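PDB 4LW8: putative epimerase from Burkholderia cenocepacia, which probably acts as an NAD(P)-dependent epimerase or dehydratase on nucleotide sugars for the biosynthesis of lipopolysaccharide O-antigen. Local coordinates for residues Arg32-Arg37 / Ala88-Ala93; Ser104-Val109 / Ala161-Ala166; Ala204-Asn209 / Glu259-Leu264. All blocks are in the same frame, centred on the assembly; numbering follows the deposited sequence.

Interaction 1 (Arg32-Arg37 / Ala88-Ala93)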
ATOM      1  N   ARG A  32       8.620  15.377 -20.652  1.00 28.41           N
ATOM      2  CA  ARG A  32       9.229  16.128 -21.748  1.00 32.84           C
ATOM      3  C   ARG A  32      10.581  15.539 -22.150  1.00 36.37           C
ATOM      4  O   ARG A  32      10.900  15.443 -23.329  1.00 39.85           O
ATOM      5  CB  ARG A  32       9.388  17.601 -21.378  1.00 38.10           C
ATOM      6  CG  ARG A  32      10.174  18.384 -22.415  1.00 43.04           C
ATOM      7  CD  ARG A  32       9.999  19.877 -22.267  1.00 49.86           C
ATOM      8  NE  ARG A  32      10.701  20.397 -21.100  1.00 50.14           N
ATOM      9  CZ  ARG A  32      11.222  21.616 -21.021  1.00 55.54           C
ATOM     10  NH1 ARG A  32      11.145  22.449 -22.054  1.00 57.65           N
ATOM     11  NH2 ARG A  32      11.837  21.998 -19.912  1.00 55.41           N
ATOM     12  N   TYR A  33      11.382  15.183 -21.154  1.00 31.19           N
ATOM     13  CA  TYR A  33      12.664  14.533 -21.382  1.00 31.16           C
ATOM     14  C   TYR A  33      12.522  13.053 -21.797  1.00 32.88           C
ATOM     15  O   TYR A  33      13.306  12.562 -22.599  1.00 29.76           O
ATOM     16  CB  TYR A  33      13.521  14.679 -20.131  1.00 28.29           C
ATOM     17  CG  TYR A  33      13.859  16.132 -19.882  1.00 29.92           C
ATOM     18  CD1 TYR A  33      14.902  16.751 -20.558  1.00 31.91           C
ATOM     19  CD2 TYR A  33      13.099  16.899 -19.006  1.00 29.78           C
ATOM     20  CE1 TYR A  33      15.197  18.081 -20.349  1.00 33.65           C
ATOM     21  CE2 TYR A  33      13.397  18.232 -18.780  1.00 31.60           C
ATOM     22  CZ  TYR A  33      14.442  18.816 -19.465  1.00 33.49           C
ATOM     23  OH  TYR A  33      14.739  20.141 -19.270  1.00 37.99           O
ATOM     24  N   MET A  34      11.528  12.347 -21.255  1.00 24.94           N
ATOM     25  CA  MET A  34      11.302  10.950 -21.629  1.00 24.83           C
ATOM     26  C   MET A  34      10.956  10.869 -23.114  1.00 29.86           C
ATOM     27  O   MET A  34      11.370   9.946 -23.830  1.00 29.63           O
ATOM     28  CB  MET A  34      10.173  10.327 -20.798  1.00 26.60           C
ATOM     29  CG  MET A  34      10.131   8.801 -20.876  1.00 27.31           C
ATOM     30  SD  MET A  34      11.566   8.052 -20.087  1.00 26.37           S
ATOM     31  CE  MET A  34      12.279   7.130 -21.459  1.00 29.90           C
ATOM     32  N   ALA A  35      10.200  11.857 -23.572  1.00 25.89           N
ATOM     33  CA  ALA A  35       9.804  11.931 -24.972  1.00 30.60           C
ATOM     34  C   ALA A  35      11.033  12.015 -25.888  1.00 38.63           C
ATOM     35  O   ALA A  35      11.158  11.247 -26.843  1.00 32.75           O
ATOM     36  CB  ALA A  35       8.882  13.118 -25.187  1.00 25.41           C
ATOM     37  N   GLU A  36      11.952  12.928 -25.584  1.00 35.25           N
ATOM     38  CA  GLU A  36      13.165  13.068 -26.384  1.00 37.15           C
ATOM     39  C   GLU A  36      13.985  11.764 -26.406  1.00 36.64           C
ATOM     40  O   GLU A  36      14.469  11.348 -27.458  1.00 34.73           O
ATOM     41  CB  GLU A  36      14.015  14.228 -25.861  1.00 41.43           C
ATOM     42  CG  GLU A  36      15.211  14.584 -26.747  1.00 47.25           C
ATOM     43  CD  GLU A  36      16.395  13.641 -26.567  1.00 54.33           C
ATOM     44  OE1 GLU A  36      16.532  13.058 -25.459  1.00 49.24           O
ATOM     45  OE2 GLU A  36      17.176  13.481 -27.536  1.00 54.11           O
ATOM     46  N   ARG A  37      14.156  11.133 -25.249  1.00 31.22           N
ATOM     47  CA  ARG A  37      14.875   9.855 -25.176  1.00 36.06           C
ATOM     48  C   ARG A  37      14.235   8.794 -26.083  1.00 38.04           C
ATOM     49  O   ARG A  37      14.917   8.155 -26.877  1.00 37.70           O
ATOM     50  CB  ARG A  37      14.923   9.343 -23.737  1.00 29.04           C
ATOM     51  CG  ARG A  37      16.197   9.714 -22.982  1.00 39.18           C
ATOM     52  CD  ARG A  37      16.279  11.208 -22.603  1.00 39.74           C
ATOM     53  NE  ARG A  37      17.518  11.468 -21.866  1.00 35.31           N
ATOM     54  CZ  ARG A  37      18.689  11.711 -22.451  1.00 44.18           C
ATOM     55  NH1 ARG A  37      18.772  11.760 -23.778  1.00 45.43           N
ATOM     56  NH2 ARG A  37      19.773  11.916 -21.717  1.00 40.71           N
ATOM     57  N   ALA A  88       6.195  -0.041 -25.927  1.00 27.49           N
ATOM     58  CA  ALA A  88       6.821   0.410 -24.674  1.00 32.24           C
ATOM     59  C   ALA A  88       5.914   1.385 -23.928  1.00 25.62           C
ATOM     60  O   ALA A  88       5.293   2.251 -24.534  1.00 23.61           O
ATOM     61  CB  ALA A  88       8.170   1.065 -24.946  1.00 32.01           C
ATOM     62  N   VAL A  89       5.837   1.236 -22.612  1.00 23.34           N
ATOM     63  CA  VAL A  89       5.014   2.114 -21.796  1.00 19.88           C
ATOM     64  C   VAL A  89       5.847   2.708 -20.669  1.00 23.27           C
ATOM     65  O   VAL A  89       6.600   1.992 -20.016  1.00 24.81           O
ATOM     66  CB  VAL A  89       3.791   1.357 -21.199  1.00 25.96           C
ATOM     67  CG1 VAL A  89       2.997   2.259 -20.261  1.00 22.26           C
ATOM     68  CG2 VAL A  89       2.892   0.817 -22.316  1.00 26.18           C
ATOM     69  N   VAL A  90       5.727   4.013 -20.444  1.00 21.86           N
ATOM     70  CA  VAL A  90       6.354   4.617 -19.279  1.00 26.29           C
ATOM     71  C   VAL A  90       5.272   5.337 -18.495  1.00 24.86           C
ATOM     72  O   VAL A  90       4.623   6.247 -18.995  1.00 23.34           O
ATOM     73  CB  VAL A  90       7.491   5.594 -19.637  1.00 27.55           C
ATOM     74  CG1 VAL A  90       8.187   6.095 -18.346  1.00 19.53           C
ATOM     75  CG2 VAL A  90       8.510   4.918 -20.518  1.00 23.08           C
ATOM     76  N   HIS A  91       5.066   4.902 -17.265  1.00 22.78           N
ATOM     77  CA  HIS A  91       4.012   5.457 -16.432  1.00 23.10           C
ATOM     78  C   HIS A  91       4.579   6.518 -15.496  1.00 24.46           C
ATOM     79  O   HIS A  91       5.196   6.187 -14.493  1.00 27.41           O
ATOM     80  CB  HIS A  91       3.350   4.338 -15.647  1.00 20.87           C
ATOM     81  CG  HIS A  91       2.266   4.793 -14.717  1.00 24.29           C
ATOM     82  ND1 HIS A  91       1.334   5.741 -15.056  1.00 23.58           N
ATOM     83  CD2 HIS A  91       1.970   4.394 -13.452  1.00 27.74           C
ATOM     84  CE1 HIS A  91       0.497   5.914 -14.038  1.00 19.47           C
ATOM     85  NE2 HIS A  91       0.861   5.107 -13.062  1.00 27.24           N
ATOM     86  N   LEU A  92       4.382   7.785 -15.850  1.00 23.65           N
ATOM     87  CA  LEU A  92       4.932   8.907 -15.078  1.00 29.55           C
ATOM     88  C   LEU A  92       3.854   9.678 -14.329  1.00 27.22           C
ATOM     89  O   LEU A  92       4.156  10.411 -13.393  1.00 30.93           O
ATOM     90  CB  LEU A  92       5.684   9.883 -15.998  1.00 23.95           C
ATOM     91  CG  LEU A  92       6.825   9.264 -16.813  1.00 30.09           C
ATOM     92  CD1 LEU A  92       7.381  10.262 -17.831  1.00 22.60           C
ATOM     93  CD2 LEU A  92       7.927   8.736 -15.891  1.00 20.74           C
ATOM     94  N   ALA A  93       2.605   9.548 -14.779  1.00 27.07           N
ATOM     95  CA  ALA A  93       1.506  10.339 -14.222  1.00 40.25           C
ATOM     96  C   ALA A  93       1.214   9.926 -12.787  1.00 46.39           C
ATOM     97  O   ALA A  93       0.979   8.751 -12.509  1.00 51.19           O
ATOM     98  CB  ALA A  93       0.253  10.198 -15.090  1.00 32.38           C
TER

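Interaction 2 (Ser104-Val109 / Ala161-Ala166)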
ATOM      1  N   SER A 104      -7.085  11.117  -0.165  1.00 26.46           N
ATOM      2  CA  SER A 104      -7.910  10.192  -0.926  1.00 32.60           C
ATOM      3  C   SER A 104      -7.615  10.206  -2.433  1.00 33.60           C
ATOM      4  O   SER A 104      -7.663   9.160  -3.083  1.00 29.36           O
ATOM      5  CB  SER A 104      -9.386  10.494  -0.686  1.00 38.92           C
ATOM      6  OG  SER A 104      -9.744  11.685  -1.345  1.00 54.16           O
ATOM      7  N   GLN A 105      -7.330  11.379  -2.991  1.00 26.88           N
ATOM      8  CA  GLN A 105      -7.020  11.480  -4.410  1.00 24.52           C
ATOM      9  C   GLN A 105      -5.628  10.942  -4.737  1.00 27.83           C
ATOM     10  O   GLN A 105      -5.405  10.340  -5.799  1.00 25.14           O
ATOM     11  CB  GLN A 105      -7.154  12.931  -4.884  1.00 32.01           C
ATOM     12  CG  GLN A 105      -8.563  13.270  -5.348  1.00 45.68           C
ATOM     13  CD  GLN A 105      -9.021  12.375  -6.507  1.00 63.27           C
ATOM     14  OE1 GLN A 105      -9.698  11.359  -6.297  1.00 62.16           O
ATOM     15  NE2 GLN A 105      -8.651  12.753  -7.737  1.00 63.36           N
ATOM     16  N   THR A 106      -4.708  11.144  -3.803  1.00 24.45           N
ATOM     17  CA  THR A 106      -3.357  10.626  -3.898  1.00 31.51           C
ATOM     18  C   THR A 106      -3.363   9.103  -3.960  1.00 22.90           C
ATOM     19  O   THR A 106      -2.718   8.514  -4.828  1.00 25.69           O
ATOM     20  CB  THR A 106      -2.504  11.081  -2.698  1.00 38.29           C
ATOM     21  OG1 THR A 106      -2.353  12.504  -2.747  1.00 44.32           O
ATOM     22  CG2 THR A 106      -1.127  10.424  -2.733  1.00 33.66           C
ATOM     23  N   TYR A 107      -4.105   8.465  -3.055  1.00 22.86           N
ATOM     24  CA  TYR A 107      -4.211   7.002  -3.104  1.00 23.25           C
ATOM     25  C   TYR A 107      -4.961   6.518  -4.357  1.00 20.61           C
ATOM     26  O   TYR A 107      -4.508   5.594  -5.035  1.00 23.92           O
ATOM     27  CB  TYR A 107      -4.877   6.475  -1.827  1.00 19.01           C
ATOM     28  CG  TYR A 107      -3.963   6.572  -0.624  1.00 23.59           C
ATOM     29  CD1 TYR A 107      -2.826   5.767  -0.527  1.00 20.12           C
ATOM     30  CD2 TYR A 107      -4.220   7.475   0.406  1.00 22.88           C
ATOM     31  CE1 TYR A 107      -1.979   5.835   0.584  1.00 22.21           C
ATOM     32  CE2 TYR A 107      -3.376   7.562   1.519  1.00 21.06           C
ATOM     33  CZ  TYR A 107      -2.263   6.734   1.598  1.00 19.77           C
ATOM     34  OH  TYR A 107      -1.439   6.814   2.682  1.00 19.46           O
ATOM     35  N   ALA A 108      -6.077   7.166  -4.686  1.00 22.07           N
ATOM     36  CA  ALA A 108      -6.855   6.793  -5.873  1.00 28.12           C
ATOM     37  C   ALA A 108      -6.032   6.909  -7.169  1.00 26.84           C
ATOM     38  O   ALA A 108      -5.895   5.927  -7.912  1.00 23.84           O
ATOM     39  CB  ALA A 108      -8.124   7.652  -5.974  1.00 22.94           C
ATOM     40  N   VAL A 109      -5.468   8.087  -7.422  1.00 27.94           N
ATOM     41  CA  VAL A 109      -4.700   8.311  -8.644  1.00 23.61           C
ATOM     42  C   VAL A 109      -3.483   7.355  -8.717  1.00 30.50           C
ATOM     43  O   VAL A 109      -3.261   6.706  -9.741  1.00 25.67           O
ATOM     44  CB  VAL A 109      -4.213   9.766  -8.757  1.00 28.21           C
ATOM     45  CG1 VAL A 109      -3.223   9.902  -9.899  1.00 27.88           C
ATOM     46  CG2 VAL A 109      -5.397  10.727  -8.955  1.00 31.99           C
ATOM     47  N   ALA A 161       4.235   8.796  -0.322  1.00 24.95           N
ATOM     48  CA  ALA A 161       5.213   7.698  -0.380  1.00 21.91           C
ATOM     49  C   ALA A 161       4.538   6.330  -0.173  1.00 24.49           C
ATOM     50  O   ALA A 161       4.907   5.342  -0.814  1.00 23.85           O
ATOM     51  CB  ALA A 161       6.328   7.924   0.653  1.00 16.98           C
ATOM     52  N   VAL A 162       3.551   6.277   0.722  1.00 27.68           N
ATOM     53  CA  VAL A 162       2.772   5.057   0.946  1.00 22.47           C
ATOM     54  C   VAL A 162       2.036   4.651  -0.335  1.00 22.67           C
ATOM     55  O   VAL A 162       2.013   3.469  -0.709  1.00 23.67           O
ATOM     56  CB  VAL A 162       1.749   5.225   2.089  1.00 19.09           C
ATOM     57  CG1 VAL A 162       0.832   3.977   2.181  1.00 20.49           C
ATOM     58  CG2 VAL A 162       2.464   5.478   3.433  1.00 17.42           C
ATOM     59  N   SER A 163       1.446   5.630  -1.015  1.00 17.82           N
ATOM     60  CA  SER A 163       0.666   5.342  -2.225  1.00 20.54           C
ATOM     61  C   SER A 163       1.572   4.808  -3.331  1.00 24.15           C
ATOM     62  O   SER A 163       1.151   3.955  -4.117  1.00 22.49           O
ATOM     63  CB  SER A 163      -0.121   6.588  -2.701  1.00 21.99           C
ATOM     64  OG  SER A 163       0.672   7.518  -3.437  1.00 20.97           O
ATOM     65  N   LYS A 164       2.816   5.287  -3.385  1.00 22.76           N
ATOM     66  CA  LYS A 164       3.782   4.783  -4.377  1.00 20.84           C
ATOM     67  C   LYS A 164       4.168   3.334  -4.088  1.00 23.36           C
ATOM     68  O   LYS A 164       4.254   2.504  -5.000  1.00 24.98           O
ATOM     69  CB  LYS A 164       5.037   5.662  -4.412  1.00 22.55           C
ATOM     70  CG  LYS A 164       4.859   6.991  -5.158  1.00 26.99           C
ATOM     71  CD  LYS A 164       4.597   6.729  -6.647  1.00 30.48           C
ATOM     72  CE  LYS A 164       4.820   7.959  -7.494  1.00 36.91           C
ATOM     73  NZ  LYS A 164       4.539   7.645  -8.928  1.00 33.50           N
ATOM     74  N   LEU A 165       4.389   3.028  -2.815  1.00 25.03           N
ATOM     75  CA  LEU A 165       4.689   1.664  -2.405  1.00 22.02           C
ATOM     76  C   LEU A 165       3.505   0.746  -2.703  1.00 24.49           C
ATOM     77  O   LEU A 165       3.673  -0.370  -3.205  1.00 24.19           O
ATOM     78  CB  LEU A 165       5.027   1.610  -0.909  1.00 19.58           C
ATOM     79  CG  LEU A 165       5.455   0.246  -0.388  1.00 20.25           C
ATOM     80  CD1 LEU A 165       6.710  -0.186  -1.138  1.00 18.85           C
ATOM     81  CD2 LEU A 165       5.695   0.257   1.150  1.00 17.41           C
ATOM     82  N   ALA A 166       2.304   1.229  -2.397  1.00 27.16           N
ATOM     83  CA  ALA A 166       1.093   0.457  -2.634  1.00 28.82           C
ATOM     84  C   ALA A 166       0.929   0.214  -4.130  1.00 26.16           C
ATOM     85  O   ALA A 166       0.509  -0.864  -4.549  1.00 24.14           O
ATOM     86  CB  ALA A 166      -0.119   1.176  -2.060  1.00 21.44           C
TER

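Interaction 3 (Ala204-Asn209 / Glu259-Leu264)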
ATOM      1  N   ALA A 204      16.093  29.577  -8.851  1.00 30.02           N
ATOM      2  CA  ALA A 204      15.265  30.754  -9.118  1.00 31.42           C
ATOM      3  C   ALA A 204      15.759  31.959  -8.325  1.00 34.18           C
ATOM      4  O   ALA A 204      15.823  33.073  -8.848  1.00 39.27           O
ATOM      5  CB  ALA A 204      13.804  30.475  -8.800  1.00 28.77           C
ATOM      6  N   HIS A 205      16.126  31.736  -7.069  1.00 30.27           N
ATOM      7  CA  HIS A 205      16.631  32.831  -6.250  1.00 35.57           C
ATOM      8  C   HIS A 205      17.950  33.366  -6.799  1.00 42.50           C
ATOM      9  O   HIS A 205      18.110  34.576  -6.965  1.00 42.49           O
ATOM     10  CB  HIS A 205      16.818  32.408  -4.789  1.00 32.71           C
ATOM     11  CG  HIS A 205      15.547  32.369  -3.997  1.00 31.22           C
ATOM     12  ND1 HIS A 205      14.528  31.473  -4.253  1.00 28.96           N
ATOM     13  CD2 HIS A 205      15.123  33.131  -2.957  1.00 31.54           C
ATOM     14  CE1 HIS A 205      13.545  31.669  -3.392  1.00 36.52           C
ATOM     15  NE2 HIS A 205      13.876  32.678  -2.604  1.00 36.90           N
ATOM     16  N   TYR A 206      18.896  32.475  -7.081  1.00 38.11           N
ATOM     17  CA  TYR A 206      20.190  32.929  -7.571  1.00 36.43           C
ATOM     18  C   TYR A 206      20.073  33.563  -8.952  1.00 37.47           C
ATOM     19  O   TYR A 206      20.777  34.526  -9.262  1.00 37.48           O
ATOM     20  CB  TYR A 206      21.190  31.775  -7.617  1.00 31.95           C
ATOM     21  CG  TYR A 206      22.057  31.641  -6.383  1.00 34.88           C
ATOM     22  CD1 TYR A 206      23.169  32.463  -6.196  1.00 36.43           C
ATOM     23  CD2 TYR A 206      21.782  30.682  -5.419  1.00 33.52           C
ATOM     24  CE1 TYR A 206      23.978  32.337  -5.074  1.00 42.43           C
ATOM     25  CE2 TYR A 206      22.588  30.546  -4.287  1.00 35.90           C
ATOM     26  CZ  TYR A 206      23.679  31.376  -4.121  1.00 41.63           C
ATOM     27  OH  TYR A 206      24.477  31.242  -3.012  1.00 44.91           O
ATOM     28  N   ALA A 207      19.154  33.052  -9.763  1.00 36.78           N
ATOM     29  CA  ALA A 207      19.008  33.527 -11.136  1.00 40.10           C
ATOM     30  C   ALA A 207      18.580  34.984 -11.183  1.00 43.11           C
ATOM     31  O   ALA A 207      18.970  35.720 -12.094  1.00 41.52           O
ATOM     32  CB  ALA A 207      18.010  32.649 -11.903  1.00 41.70           C
ATOM     33  N   ARG A 208      17.765  35.401 -10.215  1.00 40.70           N
ATOM     34  CA  ARG A 208      17.292  36.783 -10.157  1.00 42.33           C
ATOM     35  C   ARG A 208      18.092  37.593  -9.123  1.00 45.51           C
ATOM     36  O   ARG A 208      17.661  38.660  -8.674  1.00 45.76           O
ATOM     37  CB  ARG A 208      15.798  36.827  -9.830  1.00 41.16           C
ATOM     38  CG  ARG A 208      15.473  36.390  -8.418  1.00 43.87           C
ATOM     39  CD  ARG A 208      13.983  36.337  -8.154  1.00 49.84           C
ATOM     40  NE  ARG A 208      13.745  36.246  -6.719  1.00 59.00           N
ATOM     41  CZ  ARG A 208      13.232  35.196  -6.088  1.00 63.28           C
ATOM     42  NH1 ARG A 208      12.862  34.106  -6.760  1.00 62.55           N
ATOM     43  NH2 ARG A 208      13.080  35.249  -4.768  1.00 60.39           N
ATOM     44  N   ASN A 209      19.251  37.066  -8.739  1.00 47.97           N
ATOM     45  CA  ASN A 209      20.127  37.714  -7.764  1.00 45.46           C
ATOM     46  C   ASN A 209      19.432  38.078  -6.458  1.00 37.97           C
ATOM     47  O   ASN A 209      19.651  39.161  -5.919  1.00 39.38           O
ATOM     48  CB  ASN A 209      20.744  38.983  -8.366  1.00 47.95           C
ATOM     49  CG  ASN A 209      21.579  38.699  -9.592  1.00 55.26           C
ATOM     50  OD1 ASN A 209      22.590  37.998  -9.525  1.00 56.95           O
ATOM     51  ND2 ASN A 209      21.154  39.237 -10.730  1.00 63.88           N
ATOM     52  N   GLU A 259      26.888  22.429   0.107  1.00 37.09           N
ATOM     53  CA  GLU A 259      27.624  22.161  -1.128  1.00 40.59           C
ATOM     54  C   GLU A 259      26.887  22.724  -2.341  1.00 40.62           C
ATOM     55  O   GLU A 259      27.508  23.273  -3.254  1.00 39.78           O
ATOM     56  CB  GLU A 259      27.840  20.655  -1.332  1.00 44.05           C
ATOM     57  CG  GLU A 259      28.720  19.948  -0.288  1.00 52.60           C
ATOM     58  CD  GLU A 259      28.711  18.431  -0.476  1.00 61.90           C
ATOM     59  OE1 GLU A 259      29.430  17.929  -1.370  1.00 68.88           O
ATOM     60  OE2 GLU A 259      27.969  17.738   0.254  1.00 58.53           O
ATOM     61  N   VAL A 260      25.563  22.596  -2.339  1.00 29.55           N
ATOM     62  CA  VAL A 260      24.757  23.078  -3.451  1.00 29.24           C
ATOM     63  C   VAL A 260      24.813  24.603  -3.498  1.00 35.38           C
ATOM     64  O   VAL A 260      25.038  25.195  -4.561  1.00 35.17           O
ATOM     65  CB  VAL A 260      23.293  22.595  -3.347  1.00 32.43           C
ATOM     66  CG1 VAL A 260      22.452  23.202  -4.463  1.00 31.35           C
ATOM     67  CG2 VAL A 260      23.237  21.075  -3.432  1.00 28.66           C
ATOM     68  N   LEU A 261      24.641  25.235  -2.336  1.00 31.85           N
ATOM     69  CA  LEU A 261      24.767  26.684  -2.239  1.00 36.90           C
ATOM     70  C   LEU A 261      26.133  27.146  -2.744  1.00 39.17           C
ATOM     71  O   LEU A 261      26.225  28.122  -3.479  1.00 40.87           O
ATOM     72  CB  LEU A 261      24.553  27.159  -0.791  1.00 38.69           C
ATOM     73  CG  LEU A 261      23.113  27.051  -0.278  1.00 39.55           C
ATOM     74  CD1 LEU A 261      23.044  27.217   1.251  1.00 36.02           C
ATOM     75  CD2 LEU A 261      22.244  28.078  -0.997  1.00 37.88           C
ATOM     76  N   ALA A 262      27.191  26.436  -2.362  1.00 38.51           N
ATOM     77  CA  ALA A 262      28.535  26.828  -2.777  1.00 40.84           C
ATOM     78  C   ALA A 262      28.690  26.764  -4.301  1.00 42.36           C
ATOM     79  O   ALA A 262      29.345  27.623  -4.896  1.00 39.97           O
ATOM     80  CB  ALA A 262      29.572  25.960  -2.096  1.00 40.60           C
ATOM     81  N   MET A 263      28.074  25.758  -4.926  1.00 40.17           N
ATOM     82  CA  MET A 263      28.098  25.614  -6.386  1.00 39.96           C
ATOM     83  C   MET A 263      27.405  26.776  -7.083  1.00 41.43           C
ATOM     84  O   MET A 263      27.870  27.279  -8.113  1.00 38.21           O
ATOM     85  CB  MET A 263      27.433  24.306  -6.819  1.00 36.17           C
ATOM     86  CG  MET A 263      28.251  23.049  -6.568  1.00 36.01           C
ATOM     87  SD  MET A 263      27.325  21.546  -6.988  1.00 48.87           S
ATOM     88  CE  MET A 263      28.485  20.313  -6.428  1.00 72.18           C
ATOM     89  N   LEU A 264      26.266  27.175  -6.530  1.00 37.34           N
ATOM     90  CA  LEU A 264      25.475  28.232  -7.127  1.00 38.23           C
ATOM     91  C   LEU A 264      26.140  29.577  -6.904  1.00 41.68           C
ATOM     92  O   LEU A 264      26.083  30.448  -7.775  1.00 38.15           O
ATOM     93  CB  LEU A 264      24.054  28.217  -6.565  1.00 33.80           C
ATOM     94  CG  LEU A 264      23.177  27.062  -7.071  1.00 28.79           C
ATOM     95  CD1 LEU A 264      21.949  26.896  -6.186  1.00 27.42           C
ATOM     96  CD2 LEU A 264      22.757  27.301  -8.524  1.00 29.00           C
TER

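Interaction 1 (Arg32-Arg37 / Ala88-Ala93)
No flat group takes part where Met34 meets Val90 and Leu92; the contact is made of aliphatic branches. From the helix, the side chain of Met34 projects toward the strand and touches at two levels of its chain. Its CB lies 4.1 Å from CD1 of Leu92, and one bond further out its CG lies 4.2 Å from CG1 of Val90. The position of that CG follows from the first torsion, which sets it anti to the backbone N (chi1 -165°). The chain bends again at chi2 and chi3, and Met34 and Val90 pass each other at a slant. This is one helix-on-sheet layer of a Rossmann fold. Helix 29-40 comes directly after strand 20-24 and the glycine-rich loop of the family's dinucleotide-binding unit, and strand 88-91 is the parallel neighbour of 20-24, hydrogen-bonded to it through Val90 with Phe22 and Thr24. Alternation along the strand sends Val90 to the Met34 face and His91 to the other, where it reaches Leu117 of helix 103-122 and uses both ring nitrogens, ND1 with Thr24 OG1 and NE2 with Thr114 OG1. Tyr234 of helix 227-240 also packs on Met34, while elsewhere on helix 29-40 Arg32 NH2 and Tyr33 OH both bond to the carbonyl oxygen of Val191.

Interaction 2 (Ser104-Val109 / Ala161-Ala166)
Tyr107 reaches across from one helix to touch two consecutive residues of the other, Val162 and Ser163. Its ring approaches through the side that carries CD1 and CE1: CD1 lies 3.6 Å from CB of Ser163, which comes in obliquely to the ring, and CE1 lies 3.7 Å from CG1 of Val162, a methyl in the ring plane at its edge. The phenol oxygen lies against the branch point of the same valine, with Tyr107 OH 3.6 Å from CB of Val162. With CG anti to the carbonyl carbon (chi1 -72°), the ring of Tyr107 extends over to the partner helix although its CB does not point there. Next to it, the methyl CG2 of Thr106 rests 3.5 Å from OG of Ser163, set against a hydroxyl whose hydrogen bonds are made elsewhere.

The helices run almost side by side, their segment axes 9.0 Å apart at an angle of 20°. The CA atoms of Tyr107 and Ser163 are 5.2 Å apart, a closeness consistent with the small side chain of Ser163. In the next shell, Ser163 OG is gripped by Asn110 ND2 and by the carbonyl oxygen of Tyr160, two bonds that fix its rotation. The hydroxyl of Tyr107 is held by Asp159 OD1, from the first residue of helix 159-172. The second subunit touches the contact directly: its Ala170 packs on Tyr107 and its Ala166 meets both Val162 and Ala166. Tyr160 and Lys164 form the YxxxK signature of the short-chain dehydrogenase/reductase superfamily, and the meeting of this helix pair with the second subunit is consistent with the four-helix bundle by which many members dimerise.

Interaction 3 (Ala204-Asn209 / Glu259-Leu264)
Tyr206, Leu264 and Leu261 carry this contact, which joins helices 198-207 and 257-268 in the smaller, C-terminal part of the fold. In extended short-chain dehydrogenases/reductases that region generally forms the substrate-binding domain beside the Rossmann sheet, and a similar role is likely here.

Tyr206 gives up the most surface, and its ring is met in two different ways. Over one face stands CB of Leu264 in a CH-pi contact, 3.7 Å from the ring centroid and 21° off the normal. It is displaced toward the CD2 and CE2 side, with CB of Leu264 only 3.5 Å from CD2 of Tyr206. The CD1 methyl of Leu264 adds to the same side, at 3.9 Å from CD2 of Tyr206. Leu261 comes to the rim instead: its CD2 lies near the ring plane, 4.1 Å from CE2 of Tyr206, and the two side chains cross at about a right angle. One turn apart on their helix, the two leucines thus hold the ring by a face and an edge. For Leu261 the reach comes from the end of the chain: chi1 (-71°) sets CG anti to the carbonyl carbon, and chi2 then brings CD2 to the ring.

Around this group, Tyr270 meets the Tyr206 ring with planes at about 50°, and Val316 of helix 308-321 packs on Leu264. Just beyond Tyr206 its helix ends in a Schellman motif, with Asn209 at positive phi as the C-prime residue, its N bonded to the Tyr206 carbonyl oxygen and Ala210 N to that of His205. The phenol oxygen is gripped twice, by Ser265 OG on helix 257-268 and by the backbone N of Ile272 beyond it, and that same Ser265 OG also bonds to the carbonyl oxygen of Leu261.

Overall arrangement
Followed from the N terminus, the three contacts come in series, none enclosing or crossing another. Interaction 1 closes a loop of 50 residues, bringing the chain back from helix 29-40 to strand 88-91 within the Rossmann unit. The chain then passes into helix 103-122, on the other side of the sheet, where interaction 2 opens; it closes 51 residues later on helix 159-172, alongside the second subunit. Interaction 3 spans 49 residues and ties together two helices of the C-terminal region. The centres of interactions 1 and 2 are about 20 Å apart, and the centre of interaction 3 lies about 29 Å and 33 Å from theirs, respectively.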